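Local coordinates for toxin protein (Yersinia entomophaga, PDB 6AQK) that probably acts as an ADP-ribosyltransferase toxin, the C-terminal domain of an RHS protein, transferring ADP-ribose from NAD+ to a target molecule, at residues A[100-114]-A[155-167]. Sequence-based numbering, arbitrary orientation.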
loop_
_atom_site.group_PDB
_atom_site.type_symbol
_atom_site.label_atom_id
_atom_site.label_comp_id
_atom_site.label_asym_id
_atom_site.label_seq_id
_atom_site.Cartn_x
_atom_site.Cartn_y
_atom_site.Cartn_z
ATOM N N ASN A 100 12.838 2.934 12.297
ATOM C CA ASN A 100 13.762 2.417 11.279
ATOM C C ASN A 100 13.120 1.480 10.267
ATOM O O ASN A 100 13.678 1.257 9.213
ATOM C CB ASN A 100 14.906 1.581 11.909
ATOM C CG ASN A 100 15.864 2.420 12.710
ATOM O OD1 ASN A 100 16.087 3.617 12.398
ATOM N ND2 ASN A 100 16.432 1.810 13.768
ATOM N N GLU A 101 11.965 0.957 10.610
ATOM C CA GLU A 101 11.352 -0.143 9.839
ATOM C C GLU A 101 9.852 -0.204 10.161
ATOM O O GLU A 101 9.413 0.084 11.285
ATOM C CB GLU A 101 12.032 -1.502 10.092
ATOM C CG GLU A 101 12.027 -1.918 11.536
ATOM C CD GLU A 101 12.729 -3.241 11.863
ATOM O OE1 GLU A 101 12.552 -3.629 13.053
ATOM O OE2 GLU A 101 13.410 -3.867 11.009
ATOM N N THR A 102 9.100 -0.588 9.147
ATOM C CA THR A 102 7.660 -0.825 9.281
ATOM C C THR A 102 7.297 -2.075 8.452
ATOM O O THR A 102 8.158 -2.683 7.789
ATOM C CB THR A 102 6.820 0.328 8.830
ATOM O OG1 THR A 102 6.986 0.527 7.412
ATOM C CG2 THR A 102 7.129 1.508 9.594
ATOM N N PHE A 103 6.054 -2.536 8.623
ATOM C CA PHE A 103 5.595 -3.763 8.136
ATOM C C PHE A 103 4.222 -3.594 7.609
ATOM O O PHE A 103 3.437 -2.793 8.127
ATOM C CB PHE A 103 5.571 -4.889 9.233
ATOM C CG PHE A 103 6.882 -5.035 9.917
ATOM C CD1 PHE A 103 7.161 -4.275 11.038
ATOM C CD2 PHE A 103 7.810 -5.935 9.454
ATOM C CE1 PHE A 103 8.424 -4.318 11.615
ATOM C CE2 PHE A 103 9.070 -6.028 10.065
ATOM C CZ PHE A 103 9.365 -5.206 11.150
ATOM N N ARG A 104 3.958 -4.335 6.555
ATOM C CA ARG A 104 2.608 -4.371 5.971
ATOM C C ARG A 104 2.158 -5.754 5.600
ATOM O O ARG A 104 2.881 -6.508 4.995
ATOM C CB ARG A 104 2.581 -3.486 4.699
ATOM C CG ARG A 104 1.214 -3.465 4.039
ATOM C CD ARG A 104 1.214 -2.465 2.874
ATOM N NE ARG A 104 -0.004 -2.650 2.097
ATOM C CZ ARG A 104 -1.152 -2.008 2.286
ATOM N NH1 ARG A 104 -1.290 -1.042 3.182
ATOM N NH2 ARG A 104 -2.159 -2.320 1.542
ATOM N N GLY A 105 0.851 -6.042 5.833
ATOM C CA GLY A 105 0.238 -7.273 5.453
ATOM C C GLY A 105 -0.653 -7.036 4.262
ATOM O O GLY A 105 -1.339 -6.033 4.202
ATOM N N ASP A 106 -0.546 -7.881 3.259
ATOM C CA ASP A 106 -1.433 -7.859 2.070
ATOM C C ASP A 106 -1.921 -9.288 1.757
ATOM O O ASP A 106 -1.232 -10.311 1.960
ATOM C CB ASP A 106 -0.751 -7.227 0.812
ATOM C CG ASP A 106 -0.889 -5.675 0.732
ATOM O OD1 ASP A 106 -2.039 -5.137 0.891
ATOM O OD2 ASP A 106 0.155 -5.009 0.541
ATOM N N THR A 107 -3.091 -9.334 1.173
ATOM C CA THR A 107 -3.609 -10.541 0.621
ATOM C C THR A 107 -3.026 -10.801 -0.777
ATOM O O THR A 107 -2.370 -9.917 -1.386
ATOM C CB THR A 107 -5.147 -10.500 0.469
ATOM O OG1 THR A 107 -5.477 -9.687 -0.647
ATOM C CG2 THR A 107 -5.807 -9.983 1.746
ATOM N N PRO A 108 -3.282 -12.006 -1.324
ATOM C CA PRO A 108 -2.712 -12.323 -2.631
ATOM C C PRO A 108 -3.276 -11.454 -3.762
ATOM O O PRO A 108 -2.717 -11.466 -4.814
ATOM C CB PRO A 108 -3.065 -13.813 -2.815
ATOM C CG PRO A 108 -2.993 -14.323 -1.428
ATOM C CD PRO A 108 -3.632 -13.251 -0.591
ATOM N N VAL A 109 -4.347 -10.692 -3.517
ATOM C CA VAL A 109 -4.891 -9.739 -4.546
ATOM C C VAL A 109 -3.798 -8.838 -5.141
ATOM O O VAL A 109 -3.930 -8.386 -6.294
ATOM C CB VAL A 109 -5.982 -8.794 -3.959
ATOM C CG1 VAL A 109 -6.490 -7.803 -5.004
ATOM C CG2 VAL A 109 -7.163 -9.590 -3.485
ATOM N N ILE A 110 -2.773 -8.481 -4.360
ATOM C CA ILE A 110 -1.766 -7.558 -4.841
ATOM C C ILE A 110 -0.858 -8.130 -5.936
ATOM O O ILE A 110 -0.204 -7.380 -6.633
ATOM C CB ILE A 110 -0.925 -6.907 -3.663
ATOM C CG1 ILE A 110 0.011 -7.906 -3.007
ATOM C CG2 ILE A 110 -1.842 -6.145 -2.673
ATOM C CD1 ILE A 110 1.096 -7.251 -2.204
ATOM N N SER A 111 -0.820 -9.456 -6.090
ATOM C CA SER A 111 -0.126 -10.064 -7.217
ATOM C C SER A 111 -0.687 -9.514 -8.549
ATOM O O SER A 111 0.050 -9.293 -9.489
ATOM C CB SER A 111 -0.153 -11.610 -7.094
ATOM O OG SER A 111 -1.489 -12.075 -7.057
ATOM N N ASN A 112 -1.957 -9.132 -8.558
ATOM C CA ASN A 112 -2.551 -8.523 -9.753
ATOM C C ASN A 112 -1.963 -7.122 -10.074
ATOM O O ASN A 112 -2.081 -6.669 -11.178
ATOM C CB ASN A 112 -4.120 -8.494 -9.612
ATOM C CG ASN A 112 -4.740 -9.887 -9.248
ATOM O OD1 ASN A 112 -4.113 -10.928 -9.470
ATOM N ND2 ASN A 112 -5.965 -9.897 -8.662
ATOM N N SER A 113 -1.344 -6.418 -9.114
ATOM C CA SER A 113 -0.750 -5.113 -9.331
ATOM C C SER A 113 0.734 -5.161 -9.579
ATOM O O SER A 113 1.281 -4.174 -9.979
ATOM C CB SER A 113 -0.917 -4.191 -8.111
ATOM O OG SER A 113 -2.248 -3.923 -7.843
ATOM N N TYR A 114 1.391 -6.252 -9.238
ATOM C CA TYR A 114 2.852 -6.321 -9.261
ATOM C C TYR A 114 3.239 -7.600 -9.995
ATOM O O TYR A 114 3.136 -8.708 -9.454
ATOM C CB TYR A 114 3.401 -6.359 -7.836
ATOM C CG TYR A 114 3.038 -5.147 -6.980
ATOM C CD1 TYR A 114 3.494 -3.855 -7.298
ATOM C CD2 TYR A 114 2.306 -5.309 -5.828
ATOM C CE1 TYR A 114 3.214 -2.797 -6.482
ATOM C CE2 TYR A 114 1.989 -4.223 -5.031
ATOM C CZ TYR A 114 2.428 -2.965 -5.379
ATOM O OH TYR A 114 2.089 -1.933 -4.506
ATOM N N TYR A 155 -3.931 -7.202 11.960
ATOM C CA TYR A 155 -4.213 -6.933 10.575
ATOM C C TYR A 155 -2.955 -7.195 9.697
ATOM O O TYR A 155 -3.046 -7.278 8.508
ATOM C CB TYR A 155 -4.754 -5.520 10.425
ATOM C CG TYR A 155 -3.857 -4.387 10.889
ATOM C CD1 TYR A 155 -2.875 -3.855 10.040
ATOM C CD2 TYR A 155 -4.002 -3.811 12.178
ATOM C CE1 TYR A 155 -2.074 -2.790 10.448
ATOM C CE2 TYR A 155 -3.193 -2.751 12.602
ATOM C CZ TYR A 155 -2.225 -2.244 11.741
ATOM O OH TYR A 155 -1.425 -1.180 12.138
ATOM N N VAL A 156 -1.790 -7.327 10.294
ATOM C CA VAL A 156 -0.615 -7.749 9.536
ATOM C C VAL A 156 -0.382 -9.266 9.622
ATOM O O VAL A 156 -0.055 -9.937 8.619
ATOM C CB VAL A 156 0.615 -7.040 10.093
ATOM C CG1 VAL A 156 1.865 -7.554 9.417
ATOM C CG2 VAL A 156 0.469 -5.532 9.914
ATOM N N SER A 157 -0.452 -9.795 10.849
ATOM C CA SER A 157 0.107 -11.127 11.136
ATOM C C SER A 157 -0.559 -12.310 10.441
ATOM O O SER A 157 0.110 -13.333 10.257
ATOM C CB SER A 157 0.128 -11.394 12.673
ATOM O OG SER A 157 -1.221 -11.482 13.077
ATOM N N GLY A 158 -1.825 -12.176 10.053
ATOM C CA GLY A 158 -2.487 -13.243 9.378
ATOM C C GLY A 158 -2.492 -13.185 7.860
ATOM O O GLY A 158 -3.061 -14.057 7.258
ATOM N N LYS A 159 -1.865 -12.157 7.249
ATOM C CA LYS A 159 -1.854 -11.964 5.802
ATOM C C LYS A 159 -0.862 -12.838 5.103
ATOM O O LYS A 159 0.219 -13.111 5.633
ATOM C CB LYS A 159 -1.530 -10.497 5.464
ATOM C CG LYS A 159 -2.531 -9.547 6.036
ATOM C CD LYS A 159 -3.702 -9.433 5.138
ATOM C CE LYS A 159 -4.674 -8.309 5.560
ATOM N NZ LYS A 159 -5.251 -8.693 6.860
ATOM N N THR A 160 -1.212 -13.228 3.887
ATOM C CA THR A 160 -0.381 -14.119 3.109
ATOM C C THR A 160 0.972 -13.492 2.752
ATOM O O THR A 160 2.011 -14.193 2.676
ATOM C CB THR A 160 -1.148 -14.655 1.876
ATOM O OG1 THR A 160 -2.355 -15.275 2.323
ATOM C CG2 THR A 160 -0.329 -15.660 1.070
ATOM N N ILE A 161 0.967 -12.192 2.472
ATOM C CA ILE A 161 2.172 -11.480 2.045
ATOM C C ILE A 161 2.483 -10.444 3.122
ATOM O O ILE A 161 1.603 -9.729 3.615
ATOM C CB ILE A 161 1.929 -10.776 0.686
ATOM C CG1 ILE A 161 1.580 -11.846 -0.355
ATOM C CG2 ILE A 161 3.138 -9.944 0.247
ATOM C CD1 ILE A 161 0.949 -11.356 -1.616
ATOM N N MET A 162 3.745 -10.356 3.501
ATOM C CA MET A 162 4.167 -9.308 4.398
ATOM C C MET A 162 5.311 -8.530 3.749
ATOM O O MET A 162 6.272 -9.112 3.251
ATOM C CB MET A 162 4.639 -9.815 5.759
ATOM C CG MET A 162 4.896 -8.701 6.760
ATOM S SD MET A 162 5.739 -9.206 8.319
ATOM C CE MET A 162 7.389 -9.185 7.697
ATOM N N TRP A 163 5.227 -7.217 3.782
ATOM C CA TRP A 163 6.345 -6.386 3.436
ATOM C C TRP A 163 7.145 -6.012 4.680
ATOM O O TRP A 163 6.597 -5.724 5.723
ATOM C CB TRP A 163 5.862 -5.074 2.829
ATOM C CG TRP A 163 4.875 -5.101 1.709
ATOM C CD1 TRP A 163 3.557 -5.440 1.768
ATOM C CD2 TRP A 163 5.106 -4.653 0.320
ATOM N NE1 TRP A 163 2.948 -5.254 0.543
ATOM C CE2 TRP A 163 3.862 -4.766 -0.357
ATOM C CE3 TRP A 163 6.215 -4.197 -0.396
ATOM C CZ2 TRP A 163 3.705 -4.397 -1.686
ATOM C CZ3 TRP A 163 6.047 -3.812 -1.707
ATOM C CH2 TRP A 163 4.802 -3.955 -2.350
ATOM N N HIS A 164 8.459 -5.976 4.528
ATOM C CA HIS A 164 9.344 -5.516 5.576
ATOM C C HIS A 164 10.103 -4.363 4.986
ATOM O O HIS A 164 10.958 -4.546 4.113
ATOM C CB HIS A 164 10.300 -6.627 5.996
ATOM C CG HIS A 164 11.235 -6.221 7.078
ATOM N ND1 HIS A 164 12.283 -7.007 7.478
ATOM C CD2 HIS A 164 11.287 -5.096 7.832
ATOM C CE1 HIS A 164 12.929 -6.403 8.460
ATOM N NE2 HIS A 164 12.339 -5.243 8.698
ATOM N N PHE A 165 9.753 -3.178 5.473
ATOM C CA PHE A 165 10.288 -1.906 5.003
ATOM C C PHE A 165 11.427 -1.430 5.871
ATOM O O PHE A 165 11.318 -1.353 7.087
ATOM C CB PHE A 165 9.204 -0.882 5.008
ATOM C CG PHE A 165 8.158 -1.139 3.944
ATOM C CD1 PHE A 165 8.494 -1.163 2.593
ATOM C CD2 PHE A 165 6.845 -1.335 4.297
ATOM C CE1 PHE A 165 7.547 -1.449 1.623
ATOM C CE2 PHE A 165 5.925 -1.641 3.347
ATOM C CZ PHE A 165 6.241 -1.654 2.039
ATOM N N ASP A 166 12.533 -1.173 5.199
ATOM C CA ASP A 166 13.665 -0.418 5.765
ATOM C C ASP A 166 13.490 1.059 5.405
ATOM O O ASP A 166 13.491 1.423 4.231
ATOM C CB ASP A 166 14.959 -1.016 5.180
ATOM C CG ASP A 166 16.206 -0.285 5.603
ATOM O OD1 ASP A 166 16.158 0.488 6.577
ATOM O OD2 ASP A 166 17.261 -0.515 4.956
ATOM N N LEU A 167 13.350 1.894 6.424
ATOM C CA LEU A 167 13.106 3.327 6.184
ATOM C C LEU A 167 14.434 4.075 6.065
ATOM O O LEU A 167 15.116 4.175 7.010
ATOM C CB LEU A 167 12.246 3.888 7.280
ATOM C CG LEU A 167 10.749 3.753 7.065
ATOM C CD1 LEU A 167 10.278 2.431 6.517
ATOM C CD2 LEU A 167 9.996 4.156 8.324
#
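Strand 101-106, outermost in the five-stranded mixed sheet, pairs antiparallel with strand 161-167. Phe103 also makes backbone hydrogen bonding with Ala148 of strand 145-148. Thr102 with Phe165, Arg104 with Trp163 and Asp106 with Ile161 are hydrogen-bonded pairs. The side chains of these three pairs share one face of the sheet.

On that face the indole of Trp163 meets Arg104, Asp106, Ile110 and Tyr114. Its NE1 donates to the anti lone pair of Asp106 OD2 at 2.8 Å. Arg104 grips the Asp106 carboxylate side-on, NE on OD2 at 2.8 Å and NH2 on the syn lone pair of OD1. The Arg104 chain is extended from CG to NE, with CG anti to the backbone N (chi1 -180°), and runs alongside the indole. Arg104 NH1 also bonds Ser146 O. The 3-10 segment 108-112 brings Ile110 CD1 to within 3.9 Å of Trp163 CZ2. The edge of Trp163 points at the face of Tyr114 in an offset T-shaped stack, planes at 79°.

On the other face Phe103 CE2 lies 3.3 Å from His164 CD2, over one face of the imidazole. The two rings are nearly parallel but barely overlap. Met162 CE touches the Phe103 edge, 3.7 Å from CD2. His164 NE2 donates to Glu101 OE2 at 2.9 Å; OE2 lies in the imidazole plane, while NE2 meets it from above the carboxylate plane. His164 ND1 bonds Tyr207 OH.

Arg104, on the first strand, is consistent with the conserved arginine of Arg-Ser-Glu ADP-ribosyltransferases, which helps bind NAD+. Three bonds fix the rotation of the Asp106 carboxylate and hold the guanidinium.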